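Local coordinates for putative N-acetylmuramoyl-L-alanine amidase,autolysin cwp6 (Peptoclostridium difficile, PDB 5J72), which probably cleaves peptidoglycan as a zinc-dependent N-acetylmuramoyl-L-alanine amidase and carries CWB2 modules that attach it to the cell wall, at residues 100-103 with 104-107; 90-93 with 94-98. One frame throughout, in Å; residues are numbered along the deposited sequence.

Contact 1: residues 100-103 with 104-107; sequences NLKD and YDVT
The ring of Y104 carries the CB of D103 over one face, 4.2 Å from the ring centroid and only 10° off its normal, a CH-pi contact between neighbours in sequence. Obliquely to the ring lie the carbonyl oxygens of N100 and L101, and L101 CD2 comes within 4.4 Å of Y104 CD1. The phenol suits this place because its hydroxyl, Y104 OH, is hydrogen-bonded to a water 2.7 Å away; the same water accepts from N100 N and donates to D103 OD1, tying the ring back to the start of the turn. With CG beside its own backbone N (chi1 -67°), D103 can send OD1 to that water while its CB stays over the ring. N100 and D103 are ligands of a calcium site seen for this protein, unoccupied in this chain.

The 3-10 turn is held by Y104 N to L101 O, at 3.0 Å, and by a nearly straight bond from D105 N to K102 O, at 3.2 Å. The long chain of K102 bends twice to bring NZ 2.6 Å from D105 OD2 on the syn side, a salt bridge. Aspartate is short enough to hold OD2 there while OD1 accepts from a second water, which also donates to L101 O.

E74 on strand 72-82 is a second carboxylate for K102. Y104 packs on I5 and L7 of strand 3-7, L101 reaches helix 91-96, and the turn leads into strand 106-113, where V106 pairs with W73.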
loop_
_atom_site.group_PDB
_atom_site.type_symbol
_atom_site.label_atom_id
_atom_site.label_comp_id
_atom_site.label_asym_id
_atom_site.label_seq_id
_atom_site.Cartn_x
_atom_site.Cartn_y
_atom_site.Cartn_z
ATOM N N ASN A 100 31.298 -4.391 13.769
ATOM C CA ASN A 100 31.806 -4.513 12.425
ATOM C C ASN A 100 31.277 -3.228 11.749
ATOM O O ASN A 100 30.087 -3.155 11.431
ATOM C CB ASN A 100 31.265 -5.711 11.707
ATOM C CG ASN A 100 31.908 -5.822 10.361
ATOM O OD1 ASN A 100 31.229 -5.735 9.338
ATOM N ND2 ASN A 100 33.218 -5.964 10.248
ATOM N N LEU A 101 32.133 -2.226 11.546
ATOM C CA LEU A 101 31.630 -0.919 11.093
ATOM C C LEU A 101 30.903 -0.892 9.773
ATOM O O LEU A 101 30.026 -0.039 9.597
ATOM C CB LEU A 101 32.803 0.080 11.094
ATOM C CG LEU A 101 33.400 0.200 12.514
ATOM C CD1 LEU A 101 34.553 1.136 12.452
ATOM C CD2 LEU A 101 32.340 0.692 13.473
ATOM N N LYS A 102 31.198 -1.803 8.844
ATOM C CA LYS A 102 30.469 -1.785 7.625
ATOM C C LYS A 102 28.983 -2.095 7.842
ATOM O O LYS A 102 28.158 -1.763 6.969
ATOM C CB LYS A 102 31.023 -2.802 6.617
ATOM C CG LYS A 102 32.301 -2.269 5.890
ATOM C CD LYS A 102 32.014 -1.664 4.453
ATOM C CE LYS A 102 32.741 -0.324 4.215
ATOM N NZ LYS A 102 32.108 0.565 3.137
ATOM N N ASP A 103 28.643 -2.730 8.959
ATOM C CA ASP A 103 27.215 -2.992 9.184
ATOM C C ASP A 103 26.412 -1.673 9.312
ATOM O O ASP A 103 25.162 -1.712 9.230
ATOM C CB ASP A 103 27.011 -3.691 10.536
ATOM C CG ASP A 103 27.579 -5.082 10.595
ATOM O OD1 ASP A 103 27.667 -5.622 11.696
ATOM O OD2 ASP A 103 27.946 -5.629 9.530
ATOM N N TYR A 104 27.079 -0.536 9.551
ATOM C CA TYR A 104 26.343 0.727 9.711
ATOM C C TYR A 104 26.434 1.640 8.466
ATOM O O TYR A 104 25.957 2.759 8.526
ATOM C CB TYR A 104 26.858 1.510 10.949
ATOM C CG TYR A 104 26.848 0.584 12.132
ATOM C CD1 TYR A 104 28.032 0.010 12.599
ATOM C CD2 TYR A 104 25.637 0.156 12.703
ATOM C CE1 TYR A 104 28.022 -0.974 13.580
ATOM C CE2 TYR A 104 25.620 -0.849 13.690
ATOM C CZ TYR A 104 26.821 -1.410 14.108
ATOM O OH TYR A 104 26.865 -2.474 14.972
ATOM N N ASP A 105 27.012 1.172 7.369
ATOM C CA ASP A 105 27.132 2.053 6.169
ATOM C C ASP A 105 25.766 2.470 5.657
ATOM O O ASP A 105 24.862 1.621 5.575
ATOM C CB ASP A 105 27.771 1.239 5.053
ATOM C CG ASP A 105 29.266 1.056 5.208
ATOM O OD1 ASP A 105 29.841 1.582 6.174
ATOM O OD2 ASP A 105 29.844 0.387 4.376
ATOM N N VAL A 106 25.598 3.724 5.289
ATOM C CA VAL A 106 24.304 4.215 4.805
ATOM C C VAL A 106 24.507 4.770 3.430
ATOM O O VAL A 106 25.431 5.595 3.264
ATOM C CB VAL A 106 23.777 5.291 5.799
ATOM C CG1 VAL A 106 22.574 6.014 5.194
ATOM C CG2 VAL A 106 23.407 4.609 7.133
ATOM N N THR A 107 23.725 4.294 2.433
ATOM C CA THR A 107 23.895 4.753 1.064
ATOM C C THR A 107 22.958 5.919 0.773
ATOM O O THR A 107 21.730 5.837 1.010
ATOM C CB THR A 107 23.624 3.572 0.105
ATOM O OG1 THR A 107 24.512 2.523 0.449
ATOM C CG2 THR A 107 23.852 3.964 -1.345
HETATM O O HOH W 1 28.369 -4.556 14.249
HETATM O O HOH W 2 29.614 2.488 8.652
HETATM O O HOH W 3 24.860 -1.244 6.064
#

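Contact 2: residues 90-93 with 94-98; sequences NKED and LESMG
N90 O accepts the shortest hydrogen bond here, from L94 N at 2.8 Å, the N-H meeting the carbonyl almost head-on. The side chain of L94 packs beside the same oxygen, its CG 3.4 Å from N90 O. One residue on, E95 N reaches K91 O at 2.9 Å, and S96 N reaches E92 O, the regular i to i+4 pattern of a short helix.

N90 is the N-cap, and with D93 it forms a capping box: D93 N donates to N90 OD1, and N90 N returns a bond to D93 OD1 at 3.1 Å, entering from above the carboxylate plane. Asparagine suits the cap because its short side chain can bend back over the first turn; chi1 of 64° sets OD1 in front of D93 N. Aspartate suits the third helical position because its CG lies beside its own N, bringing the carboxylate round to the cap.

E95 lays its CG against K91 O, 3.3 Å away. The buried side chain of L94 touches L99 and L101. G98 is C-prime of a Schellman motif, with G98 N bonded to E95 O and L99 N to L94 O; at its phi of 96° a CB would press on the preceding carbonyl oxygen, so glycine fits.

The negative charge of D93 near the helix start probably interacts favourably with the helix dipole. Capping box and Schellman motif tie off backbone groups at the two ends with local bonds.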
loop_
_atom_site.group_PDB
_atom_site.type_symbol
_atom_site.label_atom_id
_atom_site.label_comp_id
_atom_site.label_asym_id
_atom_site.label_seq_id
_atom_site.Cartn_x
_atom_site.Cartn_y
_atom_site.Cartn_z
ATOM N N ASN A 90 37.654 5.648 18.468
ATOM C CA ASN A 90 37.840 5.726 17.019
ATOM C C ASN A 90 37.567 4.353 16.376
ATOM O O ASN A 90 37.094 3.433 17.079
ATOM C CB ASN A 90 39.291 6.299 16.689
ATOM C CG ASN A 90 40.417 5.416 17.148
ATOM O OD1 ASN A 90 40.241 4.261 17.600
ATOM N ND2 ASN A 90 41.663 5.882 17.006
ATOM N N LYS A 91 37.819 4.208 15.075
ATOM C CA LYS A 91 37.489 2.910 14.394
ATOM C C LYS A 91 38.076 1.744 15.042
ATOM O O LYS A 91 37.395 0.736 15.257
ATOM C CB LYS A 91 38.009 2.879 12.971
ATOM C CG LYS A 91 37.371 3.920 12.112
ATOM C CD LYS A 91 36.957 3.277 10.773
ATOM C CE LYS A 91 38.103 2.685 10.055
ATOM N NZ LYS A 91 38.020 3.048 8.592
ATOM N N GLU A 92 39.383 1.831 15.362
ATOM C CA GLU A 92 40.023 0.678 16.013
ATOM C C GLU A 92 39.410 0.380 17.356
ATOM O O GLU A 92 39.239 -0.794 17.697
ATOM C CB GLU A 92 41.552 0.962 16.134
ATOM C CG GLU A 92 42.285 -0.138 16.864
ATOM C CD GLU A 92 43.840 0.061 16.806
ATOM O OE1 GLU A 92 44.543 -0.793 17.346
ATOM O OE2 GLU A 92 44.333 1.066 16.225
ATOM N N ASP A 93 39.064 1.386 18.147
ATOM C CA ASP A 93 38.455 1.102 19.466
ATOM C C ASP A 93 37.106 0.451 19.246
ATOM O O ASP A 93 36.746 -0.498 19.949
ATOM C CB ASP A 93 38.190 2.420 20.250
ATOM C CG ASP A 93 39.483 3.179 20.549
ATOM O OD1 ASP A 93 39.429 4.443 20.692
ATOM O OD2 ASP A 93 40.534 2.527 20.630
ATOM N N LEU A 94 36.316 0.983 18.298
ATOM C CA LEU A 94 34.984 0.415 18.089
ATOM C C LEU A 94 35.083 -1.064 17.617
ATOM O O LEU A 94 34.268 -1.893 18.062
ATOM C CB LEU A 94 34.201 1.242 17.093
ATOM C CG LEU A 94 33.865 2.634 17.574
ATOM C CD1 LEU A 94 33.329 3.444 16.418
ATOM C CD2 LEU A 94 32.837 2.532 18.627
ATOM N N GLU A 95 36.040 -1.375 16.757
ATOM C CA GLU A 95 36.244 -2.743 16.288
ATOM C C GLU A 95 36.732 -3.618 17.445
ATOM O O GLU A 95 36.376 -4.793 17.495
ATOM C CB GLU A 95 37.257 -2.776 15.158
ATOM C CG GLU A 95 36.646 -2.213 13.889
ATOM C CD GLU A 95 37.674 -2.011 12.779
ATOM O OE1 GLU A 95 37.267 -1.949 11.617
ATOM O OE2 GLU A 95 38.893 -1.894 13.077
ATOM N N SER A 96 37.518 -3.032 18.395
ATOM C CA SER A 96 38.006 -3.779 19.559
ATOM C C SER A 96 36.823 -4.119 20.468
ATOM O O SER A 96 36.910 -5.057 21.257
ATOM C CB SER A 96 38.985 -2.910 20.379
ATOM O OG SER A 96 40.155 -2.876 19.589
ATOM N N MET A 97 35.736 -3.353 20.371
ATOM C CA MET A 97 34.550 -3.615 21.208
ATOM C C MET A 97 33.537 -4.479 20.501
ATOM O O MET A 97 32.391 -4.544 20.949
ATOM C CB MET A 97 33.882 -2.339 21.604
ATOM C CG MET A 97 34.724 -1.539 22.442
ATOM S SD MET A 97 33.906 0.052 22.685
ATOM C CE MET A 97 32.549 -0.470 23.687
ATOM N N GLY A 98 33.926 -5.133 19.449
ATOM C CA GLY A 98 33.011 -6.055 18.805
ATOM C C GLY A 98 32.202 -5.558 17.602
ATOM O O GLY A 98 31.441 -6.335 17.033
#

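How the contacts relate
Contact 2 is the short helix 91-96 with both its caps, and contact 1 follows almost at once, turning the chain into strand 106-113; their centres are 13 Å apart. L101 joins them: its CD1 packs 3.6 Å from K91 CD, and its CD2 lies 4.1 Å from L94 CB, giving the helix an apolar footing on the 3-10 turn. The E95 side chain is about 6 Å from that of N100, a ligand of the empty calcium site. The side chain of Y104 is about 7 Å from a calcium ion that is bound, and about 4 Å from that of D154, a ligand of another calcium site recorded for this protein. The zinc site of H460, E477 and H530 belongs to the amidase domain.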